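PDB 4MAD: beta-galactosidase from Bacillus circulans, which probably hydrolyses terminal non-reducing beta-D-galactose residues of beta-D-galactosides, as a member of glycosyl hydrolase family 35. Local coordinates for residues E169-S174 with E247-W252; C110-F115 with N283-H288; I102-P107 with F199-P204; I217-N222 with A232-Y237. All coordinates share one frame; numbering follows the deposited sequence.

Contact 1 of 4, residues E169-S174 with E247-W252; sequences ENEYGS and EFWHGW
The two backbones stay well apart, and even their nearest CA atoms, those of Glu171 and Glu247, are 10.4 Å from each other. The side chains bridge the gap. Both glutamates run out as extended chains, and Glu171 OE2 stops 4.2 Å from Glu247 OE1. Trp249 lies beside this pair. Its NE1 donates to Glu247 OE1 at 2.9 Å, in the ring plane and on the anti lone pair (159° at the hydrogen). Farther along the same ring edge, CZ2 meets Glu171 OE2 at 3.7 Å, with the carboxylate at right angles to the indole. Trp252 CZ3 lies over one indole face, toward its rim. Asn170 adds a water link: its ND2 donates to water 1 at 3.1 Å, and that water donates to Glu247 OE2 at 2.7 Å. Outside the segments, Arg104 forms a salt bridge with Glu247 OE2, Asn222 bonds Glu171 OE2, and Tyr66 bonds Asn170 OD1. With an alanine at Trp249, Glu247 OE1 would probably lose its indole donor, and Glu171 OE2 the ring edge beside it. Glu171 follows the fourth barrel strand, with Asn170 just before it, and Glu247 lies on the seventh, as in clan GH-A. Two carboxylates this close are consistent with the predicted roles of Glu171 as proton donor and Glu247 as nucleophile in a double-displacement mechanism.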
loop_
_atom_site.group_PDB
_atom_site.type_symbol
_atom_site.label_atom_id
_atom_site.label_comp_id
_atom_site.label_asym_id
_atom_site.label_seq_id
_atom_site.Cartn_x
_atom_site.Cartn_y
_atom_site.Cartn_z
ATOM N N GLU A 169 14.322 1.863 11.999
ATOM C CA GLU A 169 12.935 2.407 11.843
ATOM C C GLU A 169 12.894 2.462 10.324
ATOM O O GLU A 169 13.479 1.727 9.654
ATOM C CB GLU A 169 12.783 3.746 12.543
ATOM C CG GLU A 169 11.580 3.942 13.406
ATOM C CD GLU A 169 10.568 4.834 12.751
ATOM O OE1 GLU A 169 10.785 5.310 11.658
ATOM O OE2 GLU A 169 9.534 5.027 13.342
ATOM N N ASN A 170 12.096 3.355 9.848
ATOM C CA ASN A 170 12.320 3.883 8.525
ATOM C C ASN A 170 12.401 5.341 8.200
ATOM O O ASN A 170 11.495 6.062 8.449
ATOM C CB ASN A 170 11.154 3.241 7.805
ATOM C CG ASN A 170 11.259 3.367 6.307
ATOM O OD1 ASN A 170 11.952 2.637 5.701
ATOM N ND2 ASN A 170 10.593 4.325 5.737
ATOM N N GLU A 171 13.545 5.764 7.697
ATOM C CA GLU A 171 13.711 7.147 7.347
ATOM C C GLU A 171 13.210 8.052 8.498
ATOM O O GLU A 171 12.485 8.973 8.283
ATOM C CB GLU A 171 13.002 7.449 6.026
ATOM C CG GLU A 171 13.692 6.949 4.809
ATOM C CD GLU A 171 13.209 7.557 3.472
ATOM O OE1 GLU A 171 12.034 7.907 3.395
ATOM O OE2 GLU A 171 14.022 7.646 2.546
ATOM N N TYR A 172 13.618 7.738 9.718
ATOM C CA TYR A 172 13.064 8.425 10.867
ATOM C C TYR A 172 13.342 9.922 10.831
ATOM O O TYR A 172 12.544 10.688 11.238
ATOM C CB TYR A 172 13.469 7.824 12.187
ATOM C CG TYR A 172 12.784 8.463 13.356
ATOM C CD1 TYR A 172 11.418 8.345 13.556
ATOM C CD2 TYR A 172 13.473 9.261 14.240
ATOM C CE1 TYR A 172 10.805 8.946 14.594
ATOM C CE2 TYR A 172 12.836 9.879 15.270
ATOM C CZ TYR A 172 11.509 9.707 15.453
ATOM O OH TYR A 172 10.886 10.296 16.485
ATOM N N GLY A 173 14.495 10.291 10.295
ATOM C CA GLY A 173 14.934 11.645 10.256
ATOM C C GLY A 173 14.058 12.555 9.449
ATOM O O GLY A 173 14.171 13.753 9.492
ATOM N N SER A 174 13.235 11.944 8.637
ATOM C CA SER A 174 12.277 12.671 7.846
ATOM C C SER A 174 10.999 12.997 8.613
ATOM O O SER A 174 10.218 13.755 8.140
ATOM C CB SER A 174 11.937 11.933 6.566
ATOM O OG SER A 174 13.041 11.723 5.740
ATOM N N GLU A 247 17.534 2.292 -0.428
ATOM C CA GLU A 247 16.521 2.427 -1.437
ATOM C C GLU A 247 17.076 3.259 -2.609
ATOM O O GLU A 247 17.260 4.405 -2.502
ATOM C CB GLU A 247 15.248 3.077 -0.883
ATOM C CG GLU A 247 14.710 2.458 0.383
ATOM C CD GLU A 247 13.523 3.216 0.969
ATOM O OE1 GLU A 247 13.064 4.166 0.330
ATOM O OE2 GLU A 247 13.136 2.872 2.080
ATOM N N PHE A 248 17.364 2.610 -3.710
ATOM C CA PHE A 248 17.705 3.287 -4.948
ATOM C C PHE A 248 16.397 3.346 -5.726
ATOM O O PHE A 248 15.952 2.368 -6.265
ATOM C CB PHE A 248 18.794 2.516 -5.694
ATOM C CG PHE A 248 19.049 2.969 -7.117
ATOM C CD1 PHE A 248 18.985 4.278 -7.494
ATOM C CD2 PHE A 248 19.399 2.059 -8.086
ATOM C CE1 PHE A 248 19.249 4.614 -8.806
ATOM C CE2 PHE A 248 19.613 2.432 -9.339
ATOM C CZ PHE A 248 19.559 3.707 -9.684
ATOM N N TRP A 249 15.822 4.537 -5.770
ATOM C CA TRP A 249 14.534 4.748 -6.369
ATOM C C TRP A 249 14.750 4.835 -7.881
ATOM O O TRP A 249 14.863 5.883 -8.433
ATOM C CB TRP A 249 13.849 6.036 -5.839
ATOM C CG TRP A 249 13.733 6.074 -4.374
ATOM C CD1 TRP A 249 13.365 5.077 -3.607
ATOM C CD2 TRP A 249 13.977 7.181 -3.511
ATOM N NE1 TRP A 249 13.370 5.446 -2.307
ATOM C CE2 TRP A 249 13.766 6.746 -2.224
ATOM C CE3 TRP A 249 14.381 8.485 -3.712
ATOM C CZ2 TRP A 249 13.930 7.562 -1.139
ATOM C CZ3 TRP A 249 14.555 9.278 -2.636
ATOM C CH2 TRP A 249 14.321 8.825 -1.377
ATOM N N HIS A 250 14.828 3.697 -8.518
ATOM C CA HIS A 250 15.137 3.659 -9.941
ATOM C C HIS A 250 13.901 3.843 -10.796
ATOM O O HIS A 250 13.958 3.924 -11.973
ATOM C CB HIS A 250 15.828 2.361 -10.322
ATOM C CG HIS A 250 14.919 1.200 -10.356
ATOM N ND1 HIS A 250 14.430 0.605 -9.223
ATOM C CD2 HIS A 250 14.358 0.552 -11.385
ATOM C CE1 HIS A 250 13.629 -0.378 -9.554
ATOM N NE2 HIS A 250 13.569 -0.434 -10.857
ATOM N N GLY A 251 12.783 3.900 -10.124
ATOM C CA GLY A 251 11.494 4.101 -10.696
ATOM C C GLY A 251 10.754 5.066 -9.784
ATOM O O GLY A 251 11.381 5.774 -9.092
ATOM N N TRP A 252 9.430 5.083 -9.844
ATOM C CA TRP A 252 8.611 5.907 -8.976
ATOM C C TRP A 252 7.160 5.426 -9.030
ATOM O O TRP A 252 6.837 4.570 -9.783
ATOM C CB TRP A 252 8.687 7.388 -9.316
ATOM C CG TRP A 252 8.426 8.328 -8.199
ATOM C CD1 TRP A 252 7.406 9.175 -8.076
ATOM C CD2 TRP A 252 9.256 8.543 -7.063
ATOM N NE1 TRP A 252 7.516 9.901 -6.927
ATOM C CE2 TRP A 252 8.666 9.547 -6.298
ATOM C CE3 TRP A 252 10.441 7.982 -6.623
ATOM C CZ2 TRP A 252 9.215 9.980 -5.123
ATOM C CZ3 TRP A 252 10.976 8.411 -5.493
ATOM C CH2 TRP A 252 10.385 9.407 -4.746
HETATM O O HOH W 1 11.354 4.820 2.794
#

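Contact 2 of 4, residues C110-F115 with N283-H288; sequences CAEWEF and NFYMAH
Tyr285 lays its hydroxyl end against Ala111, where OH is 3.7 Å from the methyl CB and 3.6 Å from the carbonyl O. The approach to the carbonyl is not a hydrogen bond. The ring extends toward the loop because CG lies opposite the backbone N (chi1 -163°). Glu112 comes from the opposite direction, and its OE1 stops 3.8 Å from Tyr285 OH. Its chain is bent at chi2 (80°), which folds the carboxylate back beside its own backbone. The carboxylate and phenol planes are close to perpendicular. A third residue joins these groups: Tyr313 OH is hydrogen-bonded to both Glu112 OE1 and Tyr285 OH. Ala111 O is held by Arg42. The contact lies at the C-terminal end of the (beta/alpha)8 barrel. Residues 110-115 belong to the long loop after the third strand, 100-104, and Tyr285 comes from the region of the eighth strand, 281-284. A cis peptide joins Tyr285 to Met286. Met286 SD sits 3.2 Å above the centre of the Tyr285 ring, a Met-aromatic contact. Tyr66 touches both Ala111 and Tyr285, so the second strand also borders the site. The side chain of Tyr285 comes within about 4 Å of that of Glu247, the predicted nucleophile. Glu112 lines the pocket that holds a 2-(2-methoxyethoxy)ethanol molecule, which probably came from the crystallisation liquor.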
loop_
_atom_site.group_PDB
_atom_site.type_symbol
_atom_site.label_atom_id
_atom_site.label_comp_id
_atom_site.label_asym_id
_atom_site.label_seq_id
_atom_site.Cartn_x
_atom_site.Cartn_y
_atom_site.Cartn_z
ATOM N N CYS A 110 6.170 3.129 5.790
ATOM C CA CYS A 110 5.956 4.147 4.776
ATOM C C CYS A 110 5.558 3.312 3.568
ATOM O O CYS A 110 4.602 2.636 3.603
ATOM C CB CYS A 110 7.196 4.958 4.529
ATOM S SG CYS A 110 6.868 6.381 3.518
ATOM N N ALA A 111 6.341 3.401 2.496
ATOM C CA ALA A 111 6.221 2.491 1.353
ATOM C C ALA A 111 5.071 2.744 0.365
ATOM O O ALA A 111 4.951 2.033 -0.633
ATOM C CB ALA A 111 6.184 1.043 1.840
ATOM N N GLU A 112 4.233 3.740 0.631
ATOM C CA GLU A 112 3.120 4.032 -0.240
ATOM C C GLU A 112 1.986 3.045 0.038
ATOM O O GLU A 112 1.334 2.641 -0.852
ATOM C CB GLU A 112 3.537 3.963 -1.700
ATOM C CG GLU A 112 4.333 5.116 -2.183
ATOM C CD GLU A 112 5.768 5.031 -1.806
ATOM O OE1 GLU A 112 6.434 4.139 -2.231
ATOM O OE2 GLU A 112 6.267 5.885 -1.151
ATOM N N TRP A 113 1.847 2.662 1.289
ATOM C CA TRP A 113 0.929 1.643 1.775
ATOM C C TRP A 113 0.044 2.227 2.871
ATOM O O TRP A 113 0.489 3.021 3.615
ATOM C CB TRP A 113 1.742 0.484 2.370
ATOM C CG TRP A 113 1.027 -0.707 2.815
ATOM C CD1 TRP A 113 0.777 -1.071 4.097
ATOM C CD2 TRP A 113 0.529 -1.763 2.014
ATOM N NE1 TRP A 113 0.127 -2.228 4.148
ATOM C CE2 TRP A 113 -0.073 -2.679 2.880
ATOM C CE3 TRP A 113 0.459 -2.000 0.652
ATOM C CZ2 TRP A 113 -0.672 -3.827 2.423
ATOM C CZ3 TRP A 113 -0.163 -3.122 0.226
ATOM C CH2 TRP A 113 -0.693 -4.031 1.096
ATOM N N GLU A 114 -1.166 1.721 3.011
ATOM C CA GLU A 114 -2.143 2.362 3.864
ATOM C C GLU A 114 -1.532 2.653 5.239
ATOM O O GLU A 114 -1.038 1.791 5.864
ATOM C CB GLU A 114 -3.338 1.418 4.052
ATOM C CG GLU A 114 -4.690 1.986 3.778
ATOM C CD GLU A 114 -5.322 2.681 4.956
ATOM O OE1 GLU A 114 -6.181 3.517 4.728
ATOM O OE2 GLU A 114 -4.930 2.364 6.052
ATOM N N PHE A 115 -1.569 3.916 5.620
ATOM C CA PHE A 115 -1.228 4.374 6.974
ATOM C C PHE A 115 0.230 4.041 7.291
ATOM O O PHE A 115 0.633 3.923 8.391
ATOM C CB PHE A 115 -2.198 3.800 8.019
ATOM C CG PHE A 115 -2.270 4.570 9.370
ATOM C CD1 PHE A 115 -1.615 5.727 9.575
ATOM C CD2 PHE A 115 -3.085 4.119 10.404
ATOM C CE1 PHE A 115 -1.736 6.398 10.796
ATOM C CE2 PHE A 115 -3.163 4.770 11.608
ATOM C CZ PHE A 115 -2.509 5.875 11.803
ATOM N N ASN A 283 20.216 -1.489 -2.780
ATOM C CA ASN A 283 18.917 -2.138 -2.775
ATOM C C ASN A 283 17.984 -1.431 -3.741
ATOM O O ASN A 283 17.670 -0.331 -3.542
ATOM C CB ASN A 283 18.324 -2.128 -1.382
ATOM C CG ASN A 283 17.020 -2.865 -1.287
ATOM O OD1 ASN A 283 16.847 -3.922 -1.863
ATOM N ND2 ASN A 283 16.096 -2.297 -0.524
ATOM N N PHE A 284 17.585 -2.107 -4.793
ATOM C CA PHE A 284 16.749 -1.518 -5.784
ATOM C C PHE A 284 15.307 -1.382 -5.214
ATOM O O PHE A 284 14.748 -2.345 -4.800
ATOM C CB PHE A 284 16.747 -2.367 -7.053
ATOM C CG PHE A 284 17.786 -2.000 -8.038
ATOM C CD1 PHE A 284 17.445 -1.448 -9.201
ATOM C CD2 PHE A 284 19.095 -2.227 -7.794
ATOM C CE1 PHE A 284 18.401 -1.089 -10.086
ATOM C CE2 PHE A 284 20.027 -1.889 -8.695
ATOM C CZ PHE A 284 19.679 -1.325 -9.830
ATOM N N TYR A 285 14.758 -0.173 -5.247
ATOM C CA TYR A 285 13.397 0.074 -4.878
ATOM C C TYR A 285 12.587 0.625 -6.064
ATOM O O TYR A 285 12.805 1.723 -6.451
ATOM C CB TYR A 285 13.376 1.064 -3.739
ATOM C CG TYR A 285 12.061 1.077 -3.011
ATOM C CD1 TYR A 285 11.901 0.453 -1.800
ATOM C CD2 TYR A 285 10.957 1.649 -3.583
ATOM C CE1 TYR A 285 10.688 0.452 -1.165
ATOM C CE2 TYR A 285 9.754 1.618 -2.969
ATOM C CZ TYR A 285 9.617 1.041 -1.756
ATOM O OH TYR A 285 8.404 1.039 -1.173
ATOM N N MET A 286 11.649 -0.138 -6.624
ATOM C CA MET A 286 11.348 -1.521 -6.295
ATOM C C MET A 286 11.914 -2.451 -7.377
ATOM O O MET A 286 11.925 -2.104 -8.509
ATOM C CB MET A 286 9.857 -1.732 -6.276
ATOM C CG MET A 286 9.119 -1.045 -5.228
ATOM S SD MET A 286 9.367 -1.614 -3.628
ATOM C CE MET A 286 8.720 -3.221 -3.770
ATOM N N ALA A 287 12.428 -3.602 -7.001
ATOM C CA ALA A 287 12.823 -4.548 -8.010
ATOM C C ALA A 287 11.643 -5.190 -8.683
ATOM O O ALA A 287 11.557 -5.230 -9.829
ATOM C CB ALA A 287 13.707 -5.618 -7.456
ATOM N N HIS A 288 10.769 -5.733 -7.868
ATOM C CA HIS A 288 9.420 -6.059 -8.220
ATOM C C HIS A 288 8.423 -5.324 -7.302
ATOM O O HIS A 288 8.463 -5.467 -6.147
ATOM C CB HIS A 288 9.206 -7.553 -8.108
ATOM C CG HIS A 288 7.811 -7.971 -8.420
ATOM N ND1 HIS A 288 7.261 -7.803 -9.661
ATOM C CD2 HIS A 288 6.828 -8.461 -7.634
ATOM C CE1 HIS A 288 6.013 -8.207 -9.630
ATOM N NE2 HIS A 288 5.744 -8.653 -8.426
#

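Contact 3 of 4, residues I102-P107 with F199-P204; sequences IVRPGP and FTSDGP
Ile102 and Phe199 meet at about a right angle inside the (beta/alpha)8 barrel. They stand on its third and fifth strands, 100-104 and 197-202, with strand 163-167 between. Ile102 offers the methyl CG2, which reaches the ring edge near its plane, 3.8 Å from Phe199 CZ and 4.0 Å from CE2. The ring rises between its own backbone N and carbonyl carbon (chi1 66°), and this turn carries it over toward the third strand. Thr220 and Met246, on the next two strands, also line the ring's surroundings, so the phenyl group fills part of the barrel interior. One layer nearer the active site the lining turns polar. Arg104 runs out from its strand and bends at chi3 (64°), which brings the guanidinium across toward Ser201. That approach is oblique and is not a hydrogen bond. The main partner of Arg104 is Glu247, the predicted nucleophile, with which it makes a salt bridge; Gln167 adds a weak hydrogen bond to NE. Ser201 receives a weak bond from Asn222. The closest polar approach between the two segments is Arg104 NH2 to Ser201 OG, at 3.8 Å.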
loop_
_atom_site.group_PDB
_atom_site.type_symbol
_atom_site.label_atom_id
_atom_site.label_comp_id
_atom_site.label_asym_id
_atom_site.label_seq_id
_atom_site.Cartn_x
_atom_site.Cartn_y
_atom_site.Cartn_z
ATOM N N ILE A 102 16.926 -9.337 3.731
ATOM C CA ILE A 102 16.924 -8.204 4.625
ATOM C C ILE A 102 15.460 -7.947 4.952
ATOM O O ILE A 102 14.665 -7.964 4.090
ATOM C CB ILE A 102 17.513 -6.973 3.974
ATOM C CG1 ILE A 102 19.012 -7.151 3.730
ATOM C CG2 ILE A 102 17.325 -5.781 4.824
ATOM C CD1 ILE A 102 19.646 -6.077 2.961
ATOM N N VAL A 103 15.154 -7.775 6.220
ATOM C CA VAL A 103 13.802 -7.530 6.672
ATOM C C VAL A 103 13.778 -6.127 7.267
ATOM O O VAL A 103 14.635 -5.782 7.996
ATOM C CB VAL A 103 13.388 -8.504 7.726
ATOM C CG1 VAL A 103 12.030 -8.220 8.189
ATOM C CG2 VAL A 103 13.413 -9.832 7.214
ATOM N N ARG A 104 12.760 -5.435 6.998
ATOM C CA ARG A 104 12.671 -4.072 7.386
ATOM C C ARG A 104 11.367 -3.915 8.199
ATOM O O ARG A 104 10.343 -3.732 7.659
ATOM C CB ARG A 104 12.683 -3.138 6.173
ATOM C CG ARG A 104 13.983 -3.160 5.387
ATOM C CD ARG A 104 13.961 -2.307 4.128
ATOM N NE ARG A 104 13.797 -0.888 4.431
ATOM C CZ ARG A 104 13.632 0.055 3.514
ATOM N NH1 ARG A 104 13.605 -0.266 2.227
ATOM N NH2 ARG A 104 13.491 1.323 3.881
ATOM N N PRO A 105 11.318 -4.255 9.479
ATOM C CA PRO A 105 10.106 -4.461 10.264
ATOM C C PRO A 105 9.389 -3.188 10.757
ATOM O O PRO A 105 8.376 -3.296 11.375
ATOM C CB PRO A 105 10.595 -5.280 11.422
ATOM C CG PRO A 105 11.902 -4.861 11.609
ATOM C CD PRO A 105 12.487 -4.548 10.289
ATOM N N GLY A 106 9.889 -2.033 10.390
ATOM C CA GLY A 106 9.255 -0.802 10.764
ATOM C C GLY A 106 9.415 -0.489 12.241
ATOM O O GLY A 106 10.505 -0.365 12.669
ATOM N N PRO A 107 8.347 -0.271 12.990
ATOM C CA PRO A 107 6.978 -0.623 12.682
ATOM C C PRO A 107 6.194 0.211 11.692
ATOM O O PRO A 107 5.170 -0.216 11.260
ATOM C CB PRO A 107 6.303 -0.602 14.033
ATOM C CG PRO A 107 7.065 0.247 14.830
ATOM C CD PRO A 107 8.444 0.379 14.293
ATOM N N PHE A 199 20.399 -1.779 11.250
ATOM C CA PHE A 199 20.800 -0.589 10.556
ATOM C C PHE A 199 19.611 0.322 10.411
ATOM O O PHE A 199 18.561 -0.117 10.554
ATOM C CB PHE A 199 21.377 -0.944 9.190
ATOM C CG PHE A 199 20.388 -1.528 8.266
ATOM C CD1 PHE A 199 19.613 -0.746 7.491
ATOM C CD2 PHE A 199 20.206 -2.888 8.185
ATOM C CE1 PHE A 199 18.689 -1.302 6.660
ATOM C CE2 PHE A 199 19.290 -3.428 7.325
ATOM C CZ PHE A 199 18.540 -2.655 6.595
ATOM N N THR A 200 19.851 1.559 10.032
ATOM C CA THR A 200 18.842 2.547 9.724
ATOM C C THR A 200 19.026 3.048 8.294
ATOM O O THR A 200 20.010 2.806 7.684
ATOM C CB THR A 200 18.909 3.778 10.655
ATOM O OG1 THR A 200 20.209 4.316 10.670
ATOM C CG2 THR A 200 18.486 3.369 12.080
ATOM N N SER A 201 18.016 3.731 7.794
ATOM C CA SER A 201 18.145 4.419 6.534
ATOM C C SER A 201 17.539 5.794 6.641
ATOM O O SER A 201 16.636 5.991 7.353
ATOM C CB SER A 201 17.535 3.619 5.376
ATOM O OG SER A 201 16.137 3.528 5.415
ATOM N N ASP A 202 18.118 6.727 5.933
ATOM C CA ASP A 202 17.601 8.064 5.863
ATOM C C ASP A 202 17.990 8.732 4.546
ATOM O O ASP A 202 18.823 8.251 3.862
ATOM C CB ASP A 202 18.120 8.910 6.985
ATOM C CG ASP A 202 17.485 8.596 8.292
ATOM O OD1 ASP A 202 16.376 9.029 8.532
ATOM O OD2 ASP A 202 18.125 7.924 9.071
ATOM N N GLY A 203 17.349 9.850 4.233
ATOM C CA GLY A 203 17.791 10.694 3.149
ATOM C C GLY A 203 19.101 11.379 3.512
ATOM O O GLY A 203 19.366 11.601 4.613
ATOM N N PRO A 204 19.899 11.693 2.519
ATOM C CA PRO A 204 21.258 12.173 2.733
ATOM C C PRO A 204 21.304 13.661 2.982
ATOM O O PRO A 204 21.844 14.349 2.196
ATOM C CB PRO A 204 21.933 11.897 1.387
ATOM C CG PRO A 204 20.900 11.887 0.426
ATOM C CD PRO A 204 19.635 11.436 1.113
#

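Contact 4 of 4, residues I217-N222 with A232-Y237; sequences IFETVN and AQLKQY
Flat groups stay at the margins where Leu234 meets Glu219 and Val221. The Tyr237 ring has the carbonyl oxygen of Gln233 at its edge, in plane, and packs against Pro206 and Leu209 of the neighbouring helix 206-212. The Glu219 carboxylate turns away from the leucine. The contact belongs to a beta-alpha-beta unit of the (beta/alpha)8 barrel, made of strand 218-223, helix 227-237 and strand 244-249. It packs the helix on the outer side of the sixth strand. Residues alternate along that strand: Glu219 and Val221 point to the helix, and Thr220 points the other way, toward Phe199 and Met246. Leu234 is the one helix residue here that touches the strand. Its CG stands opposite the backbone N (chi1 172°), so the branched end reaches the strand beside Glu219. The methyl CD1 lies 4.1 Å from Glu219 CG, an approach to the aliphatic part of that residue. Nearer its backbone, Leu234 CB packs on the Val221 methyl CG1, also at 4.1 Å. The backbones come closest here, with the CA atoms of Val221 and Leu234 7.3 Å apart. Glu219 bends at chi2 (75°), which directs its acid group to Thr200 on the neighbouring strand, though the exact position of OE1 is doubtful. Glu219 N is hydrogen-bonded to Gln238 OE1. Both leucine methyls, CD1 and CD2, lie 4.2 Å from the carbonyl oxygen of Glu219.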
loop_
_atom_site.group_PDB
_atom_site.type_symbol
_atom_site.label_atom_id
_atom_site.label_comp_id
_atom_site.label_asym_id
_atom_site.label_seq_id
_atom_site.Cartn_x
_atom_site.Cartn_y
_atom_site.Cartn_z
ATOM N N ILE A 217 24.686 2.311 15.686
ATOM C CA ILE A 217 24.004 1.648 14.590
ATOM C C ILE A 217 24.417 2.137 13.180
ATOM O O ILE A 217 24.406 3.297 12.926
ATOM C CB ILE A 217 22.471 1.777 14.783
ATOM C CG1 ILE A 217 22.009 1.080 16.059
ATOM C CG2 ILE A 217 21.782 1.228 13.641
ATOM C CD1 ILE A 217 22.264 -0.359 16.097
ATOM N N PHE A 218 24.721 1.205 12.294
ATOM C CA PHE A 218 25.113 1.481 10.917
ATOM C C PHE A 218 24.000 2.266 10.214
ATOM O O PHE A 218 22.886 1.928 10.320
ATOM C CB PHE A 218 25.328 0.127 10.232
ATOM C CG PHE A 218 25.751 0.198 8.796
ATOM C CD1 PHE A 218 26.846 0.904 8.407
ATOM C CD2 PHE A 218 25.063 -0.490 7.834
ATOM C CE1 PHE A 218 27.205 0.951 7.108
ATOM C CE2 PHE A 218 25.430 -0.428 6.548
ATOM C CZ PHE A 218 26.492 0.289 6.189
ATOM N N GLU A 219 24.373 3.276 9.456
ATOM C CA GLU A 219 23.432 4.055 8.670
ATOM C C GLU A 219 23.618 3.846 7.156
ATOM O O GLU A 219 24.708 3.686 6.683
ATOM C CB GLU A 219 23.478 5.548 9.038
ATOM C CG GLU A 219 22.670 6.509 8.213
ATOM C CD GLU A 219 21.175 6.464 8.508
ATOM O OE1 GLU A 219 20.639 5.386 8.475
ATOM O OE2 GLU A 219 20.571 7.515 8.737
ATOM N N THR A 220 22.510 3.867 6.445
ATOM C CA THR A 220 22.495 3.771 4.999
ATOM C C THR A 220 21.719 4.969 4.484
ATOM O O THR A 220 21.053 5.558 5.239
ATOM C CB THR A 220 21.820 2.501 4.537
ATOM O OG1 THR A 220 20.504 2.414 5.036
ATOM C CG2 THR A 220 22.610 1.286 4.985
ATOM N N VAL A 221 21.771 5.379 3.272
ATOM C CA VAL A 221 20.932 6.392 2.668
ATOM C C VAL A 221 20.127 5.901 1.468
ATOM O O VAL A 221 20.491 4.917 0.858
ATOM C CB VAL A 221 21.774 7.602 2.222
ATOM C CG1 VAL A 221 22.410 8.281 3.426
ATOM C CG2 VAL A 221 22.836 7.173 1.222
ATOM N N ASN A 222 19.100 6.730 1.236
ATOM C CA ASN A 222 18.155 6.476 0.206
ATOM C C ASN A 222 18.124 7.597 -0.807
ATOM O O ASN A 222 18.106 8.712 -0.445
ATOM C CB ASN A 222 16.785 6.347 0.853
ATOM C CG ASN A 222 16.724 5.244 1.856
ATOM O OD1 ASN A 222 17.476 4.324 1.790
ATOM N ND2 ASN A 222 15.750 5.308 2.733
ATOM N N ALA A 232 28.817 11.300 0.046
ATOM C CA ALA A 232 29.632 12.298 0.681
ATOM C C ALA A 232 28.975 12.845 1.931
ATOM O O ALA A 232 29.618 12.994 2.909
ATOM C CB ALA A 232 29.934 13.368 -0.239
ATOM N N GLN A 233 27.690 13.117 1.861
ATOM C CA GLN A 233 26.941 13.568 3.013
ATOM C C GLN A 233 26.945 12.548 4.102
ATOM O O GLN A 233 27.194 12.871 5.199
ATOM C CB GLN A 233 25.504 13.863 2.659
ATOM C CG GLN A 233 25.265 15.253 2.428
ATOM C CD GLN A 233 25.424 16.086 3.673
ATOM O OE1 GLN A 233 25.913 15.656 4.677
ATOM N NE2 GLN A 233 25.016 17.234 3.594
ATOM N N LEU A 234 26.730 11.304 3.729
ATOM C CA LEU A 234 26.769 10.211 4.662
ATOM C C LEU A 234 28.132 10.117 5.326
ATOM O O LEU A 234 28.204 10.011 6.502
ATOM C CB LEU A 234 26.458 8.897 3.981
ATOM C CG LEU A 234 26.633 7.598 4.746
ATOM C CD1 LEU A 234 25.844 7.648 5.962
ATOM C CD2 LEU A 234 26.324 6.414 3.982
ATOM N N LYS A 235 29.193 10.272 4.560
ATOM C CA LYS A 235 30.528 10.206 5.118
ATOM C C LYS A 235 30.892 11.285 6.154
ATOM O O LYS A 235 31.770 11.093 6.950
ATOM C CB LYS A 235 31.571 10.080 4.017
ATOM C CG LYS A 235 31.565 8.715 3.421
ATOM C CD LYS A 235 32.755 8.449 2.623
ATOM C CE LYS A 235 32.466 8.701 1.242
ATOM N NZ LYS A 235 33.639 8.736 0.397
ATOM N N GLN A 236 30.186 12.392 6.141
ATOM C CA GLN A 236 30.303 13.361 7.199
ATOM C C GLN A 236 29.873 12.871 8.542
ATOM O O GLN A 236 30.352 13.334 9.520
ATOM C CB GLN A 236 29.618 14.641 6.872
ATOM C CG GLN A 236 30.079 15.148 5.628
ATOM C CD GLN A 236 30.297 16.554 5.701
ATOM O OE1 GLN A 236 29.371 17.314 5.687
ATOM N NE2 GLN A 236 31.536 16.943 5.821
ATOM N N TYR A 237 28.896 12.019 8.564
ATOM C CA TYR A 237 28.426 11.430 9.781
ATOM C C TYR A 237 28.989 10.040 10.099
ATOM O O TYR A 237 28.926 9.602 11.201
ATOM C CB TYR A 237 26.890 11.387 9.770
ATOM C CG TYR A 237 26.219 12.731 9.744
ATOM C CD1 TYR A 237 25.602 13.216 10.860
ATOM C CD2 TYR A 237 26.182 13.483 8.617
ATOM C CE1 TYR A 237 25.012 14.400 10.857
ATOM C CE2 TYR A 237 25.609 14.691 8.607
ATOM C CZ TYR A 237 25.019 15.149 9.726
ATOM O OH TYR A 237 24.376 16.348 9.738
#

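In the fold
All four contacts lie in the eight-stranded parallel barrel of the family 35 domain. Contacts 1, 2 and 3 gather round its catalytic end: the centre of contact 1 is about 8 Å from those of contacts 2 and 3. Contact 4 is on the outer side of the wall, about 13 Å from contact 1 and 21 Å from contact 2, centre to centre. Along the chain, contact 4 is nested within contact 1, and contact 1 within contact 2. Contact 3 crosses both outer ones and closes before contact 4 opens. Neighbouring strands join them in the run 197-202, 218-223, 244-249, 281-284. The predicted catalytic pair, one on a strand and one in the loop after a strand, is brought together from distant parts of the sequence.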